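Local coordinates for probable hydrogenase nickel incorporation protein hypB (Methanocaldococcus jannaschii, PDB 2HF9) that binds GTP, has GTPase activity and is probably required for nickel insertion into the metal centre of maturing [NiFe] hydrogenases, at the interface of chains A and B. Coordinates in Å, arbitrary orientation; residue numbers count along the deposited sequence, not the author numbering. Chains: chain A/B, Probable hydrogenase nickel incorporation protein hypB.

Contacts 1 and 2 belong to one two-fold symmetric interface between the G domains of the HypB homodimer; the centres of their C-alpha atoms are about 18 Å apart. They share no residue, but B:Thr150 of contact 1 and B:Asp154, B:Glu157 and B:Lys158 of contact 2 lie close together in sequence, following strand 142-148. Contact 1 packs A:Thr150 against B:Thr150 at the two-fold axis, whereas contact 2 sends a lysine toward a magnesium-ligand aspartate of the other chain. B:Thr150, B:Lys158, B:Ala179 and B:Val180 are also nucleotide-pocket residues, so dimer contacts and the triphosphate form are plausibly coupled. Each contact has a twin with the chains exchanged.

Contact 1: the interface of chains A and B. Residues chain A 150, 173, 176, 206; chain B 150, 179-180.
A:Thr150 and B:Thr150 meet tip to tip at the two-fold axis of this SIMIBI-class G3E GTPase dimer, each on the 3-10 helix 149-151. A:Thr150 CB and B:Thr150 CB are 3.6 Å apart, and the CG2 methyls face each other on one flank of the pair. The two OG1 hydroxyls are joined through water 1, which lies 2.7 Å from A:Thr150 OG1 and 2.8 Å from B:Thr150 OG1. In both threonines OG1 stands between the backbone N and the carbonyl carbon, while CG2 lies anti to the carbonyl carbon; the matching torsions turn both hydroxyls to the side where water 1 lies.

Alongside this pair comes A:Lys173, the lysine of the Asn-Lys-x-Asp (NKxD) guanine-recognition motif, which here also reaches across the dimer. Its extended chain brings the ammonium NZ of A:Lys173 to the main-chain O of B:Thr150 at 2.7 Å. The C=O...N angle is 146° and the donor is tilted from the carbonyl plane. The same A:Lys173 NZ also donates a longer hydrogen bond, 3.3 Å, to A:Thr150 OG1 of its own chain, so one lysine tip ties together both copies of the threonine.

Farther along the two-fold axis from the threonines, on the side of their CG2 methyls, A:Leu176 divides its two methyls between neighbouring residues of helix 177-180. A:Leu176 CD2 presses on B:Ala179 CB at 3.4 Å, tighter than usual for two methyls, and A:Leu176 CD1 touches B:Val180 CG1 at 3.6 Å, the leucine and valine side chains crossing at about a right angle. Beyond the alanine, A:Lys206 comes in fully stretched, CG anti to the backbone N (chi1 -176°), to donate from NZ to the main-chain O of B:Ala179 at 2.8 Å. Here the C=O...N angle is 118°, a bent approach lying nearer the carbonyl plane than that of A:Lys173. In the second shell, the 3-10 helix 174-176 directly follows A:Lys173 and carries A:Leu176, the residue just after the NKxD motif, setting lysine and leucine side by side against chain B.

Contact 2: the interface of chains A and B. Residues chain A 74, 79-80; chain B 154, 157-158.
One face of A:Phe79 is turned to chain B, with B:Lys158 over the CB/CD1 side and B:Glu157 at the CE2-CZ rim. This is the tightly packed part of the homodimer contact: an aromatic ring against lysine methylenes, with a carboxylate at its edge. A:Phe79 CE2 lies 3.5 Å from B:Glu157 CD, with CZ close by. The carboxylate sits beyond the CE2-CZ edge, raised toward the chain B face and inclined 44° to the ring. The glutamate chain runs extended from CG to reach it.

On the same face B:Lys158 runs antiparallel to the phenylalanine side chain, its methylenes passing over the CD1 side toward CB. B:Lys158 CG lies 3.7 Å from A:Phe79 CD1 and B:Lys158 CE 3.6 Å from A:Phe79 CB. The extended lysine, with CG anti to the carbonyl carbon (chi1 -78°), places its ammonium beyond the phenylalanine.

There B:Lys158 NZ forms a salt bridge and hydrogen bond of 3.0 Å with A:Asp80 OD1, approaching on the syn side but 31° out of the carboxylate plane. The two side chains cross at about a right angle.

Away from the packed ring the polar side is looser. Water 2 bridges the ion pair, 2.7 Å from A:Asp80 OD1 and 3.1 Å from B:Lys158 NZ. A:Asp74 OD2 remains 4.5 Å from B:Lys158 NZ, too far for a salt bridge, though its charge may add to the pull on the ammonium. B:Asp154 reaches the ring edge less closely, its OD2 4.1 Å from A:Phe79 CD2.

A:Phe79 and A:Asp80 stand on helix 78-85, just after strand 68-74, which ends at A:Asp74. A:Asp80 is a magnesium ligand, and B:Lys158 lines the nucleotide pocket, so the bridge joins a loop of one G domain to the metal-binding segment of the other.

Contact 1: the interface of chains A and B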
loop_
_atom_site.group_PDB
_atom_site.type_symbol
_atom_site.label_atom_id
_atom_site.label_comp_id
_atom_site.label_asym_id
_atom_site.label_seq_id
_atom_site.Cartn_x
_atom_site.Cartn_y
_atom_site.Cartn_z
ATOM N N THR A 150 1.992 11.924 -1.171
ATOM C CA THR A 150 1.710 11.730 0.253
ATOM C C THR A 150 2.260 10.426 0.841
ATOM O O THR A 150 2.235 10.234 2.059
ATOM C CB THR A 150 0.207 11.875 0.572
ATOM O OG1 THR A 150 -0.554 10.910 -0.170
ATOM C CG2 THR A 150 -0.270 13.275 0.231
ATOM N N LYS A 173 -1.341 13.675 -6.693
ATOM C CA LYS A 173 -1.432 14.548 -5.511
ATOM C C LYS A 173 -0.291 15.564 -5.442
ATOM O O LYS A 173 0.206 15.867 -4.357
ATOM C CB LYS A 173 -1.511 13.733 -4.205
ATOM C CG LYS A 173 -2.670 12.744 -4.135
ATOM C CD LYS A 173 -2.732 12.051 -2.777
ATOM C CE LYS A 173 -3.588 10.801 -2.847
ATOM N NZ LYS A 173 -3.196 9.825 -1.775
ATOM N N LEU A 176 -0.231 18.396 -2.943
ATOM C CA LEU A 176 0.052 18.137 -1.524
ATOM C C LEU A 176 1.540 17.937 -1.208
ATOM O O LEU A 176 1.896 17.635 -0.066
ATOM C CB LEU A 176 -0.746 16.919 -1.035
ATOM C CG LEU A 176 -2.256 16.920 -1.279
ATOM C CD1 LEU A 176 -2.864 15.590 -0.875
ATOM C CD2 LEU A 176 -2.929 18.063 -0.543
ATOM N N LYS A 206 -7.056 17.003 -8.098
ATOM C CA LYS A 206 -7.781 18.104 -7.461
ATOM C C LYS A 206 -7.792 19.337 -8.376
ATOM O O LYS A 206 -8.855 19.861 -8.693
ATOM C CB LYS A 206 -7.169 18.430 -6.094
ATOM C CG LYS A 206 -7.906 19.496 -5.289
ATOM C CD LYS A 206 -7.338 19.559 -3.870
ATOM C CE LYS A 206 -8.219 20.364 -2.927
ATOM N NZ LYS A 206 -7.748 20.204 -1.517
ATOM N N THR B 150 -4.579 10.585 4.020
ATOM C CA THR B 150 -4.326 10.788 2.586
ATOM C C THR B 150 -4.590 9.543 1.730
ATOM O O THR B 150 -4.629 9.626 0.505
ATOM C CB THR B 150 -2.913 11.360 2.306
ATOM O OG1 THR B 150 -1.904 10.515 2.886
ATOM C CG2 THR B 150 -2.795 12.770 2.869
ATOM N N ALA B 179 -7.509 18.590 2.934
ATOM C CA ALA B 179 -6.934 18.656 1.590
ATOM C C ALA B 179 -7.300 17.460 0.698
ATOM O O ALA B 179 -7.402 17.606 -0.520
ATOM C CB ALA B 179 -5.424 18.823 1.675
ATOM N N VAL B 180 -7.501 16.290 1.306
ATOM C CA VAL B 180 -7.933 15.094 0.570
ATOM C C VAL B 180 -9.442 14.828 0.689
ATOM O O VAL B 180 -9.970 13.905 0.061
ATOM C CB VAL B 180 -7.145 13.817 0.995
ATOM C CG1 VAL B 180 -5.740 13.823 0.419
ATOM C CG2 VAL B 180 -7.114 13.662 2.513
HETATM O O HOH W 1 -0.936 8.539 1.117
#

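Contact 2: the interface of chains A and B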
loop_
_atom_site.group_PDB
_atom_site.type_symbol
_atom_site.label_atom_id
_atom_site.label_comp_id
_atom_site.label_asym_id
_atom_site.label_seq_id
_atom_site.Cartn_x
_atom_site.Cartn_y
_atom_site.Cartn_z
ATOM N N ASP A 74 -10.926 -5.467 -5.261
ATOM C CA ASP A 74 -10.440 -5.144 -3.916
ATOM C C ASP A 74 -11.073 -6.111 -2.924
ATOM O O ASP A 74 -11.958 -6.877 -3.299
ATOM C CB ASP A 74 -10.766 -3.693 -3.545
ATOM C CG ASP A 74 -9.893 -3.160 -2.412
ATOM O OD1 ASP A 74 -8.893 -3.812 -2.030
ATOM O OD2 ASP A 74 -10.215 -2.078 -1.892
ATOM N N PHE A 79 -17.142 -0.609 -2.941
ATOM C CA PHE A 79 -16.821 0.815 -2.760
ATOM C C PHE A 79 -16.426 1.490 -4.074
ATOM O O PHE A 79 -16.968 2.535 -4.438
ATOM C CB PHE A 79 -15.722 1.008 -1.709
ATOM C CG PHE A 79 -16.133 0.611 -0.316
ATOM C CD1 PHE A 79 -15.701 -0.590 0.234
ATOM C CD2 PHE A 79 -16.961 1.434 0.439
ATOM C CE1 PHE A 79 -16.083 -0.964 1.522
ATOM C CE2 PHE A 79 -17.353 1.070 1.721
ATOM C CZ PHE A 79 -16.910 -0.135 2.265
ATOM N N ASP A 80 -15.487 0.880 -4.789
ATOM C CA ASP A 80 -15.009 1.455 -6.043
ATOM C C ASP A 80 -15.901 1.125 -7.228
ATOM O O ASP A 80 -16.024 1.933 -8.151
ATOM C CB ASP A 80 -13.570 1.034 -6.309
ATOM C CG ASP A 80 -12.604 1.632 -5.308
ATOM O OD1 ASP A 80 -13.018 2.481 -4.486
ATOM O OD2 ASP A 80 -11.418 1.267 -5.351
ATOM N N ASP B 154 -12.041 5.738 3.501
ATOM C CA ASP B 154 -12.591 4.386 3.431
ATOM C C ASP B 154 -11.545 3.318 3.768
ATOM O O ASP B 154 -11.870 2.133 3.836
ATOM C CB ASP B 154 -13.197 4.114 2.047
ATOM C CG ASP B 154 -14.524 4.831 1.833
ATOM O OD1 ASP B 154 -15.142 5.280 2.822
ATOM O OD2 ASP B 154 -14.953 4.947 0.666
ATOM N N GLU B 157 -12.421 0.830 6.661
ATOM C CA GLU B 157 -13.537 -0.073 6.365
ATOM C C GLU B 157 -13.246 -1.016 5.188
ATOM O O GLU B 157 -13.833 -2.093 5.095
ATOM C CB GLU B 157 -14.869 0.684 6.205
ATOM C CG GLU B 157 -14.996 1.593 4.993
ATOM C CD GLU B 157 -16.383 2.236 4.877
ATOM O OE1 GLU B 157 -16.509 3.255 4.170
ATOM O OE2 GLU B 157 -17.349 1.728 5.485
ATOM N N LYS B 158 -12.314 -0.622 4.321
ATOM C CA LYS B 158 -11.899 -1.452 3.180
ATOM C C LYS B 158 -10.944 -2.590 3.554
ATOM O O LYS B 158 -10.726 -3.507 2.755
ATOM C CB LYS B 158 -11.238 -0.593 2.104
ATOM C CG LYS B 158 -12.200 0.188 1.238
ATOM C CD LYS B 158 -11.421 1.086 0.296
ATOM C CE LYS B 158 -12.312 1.663 -0.775
ATOM N NZ LYS B 158 -11.502 2.276 -1.867
HETATM O O HOH W 2 -13.676 4.319 -2.578
#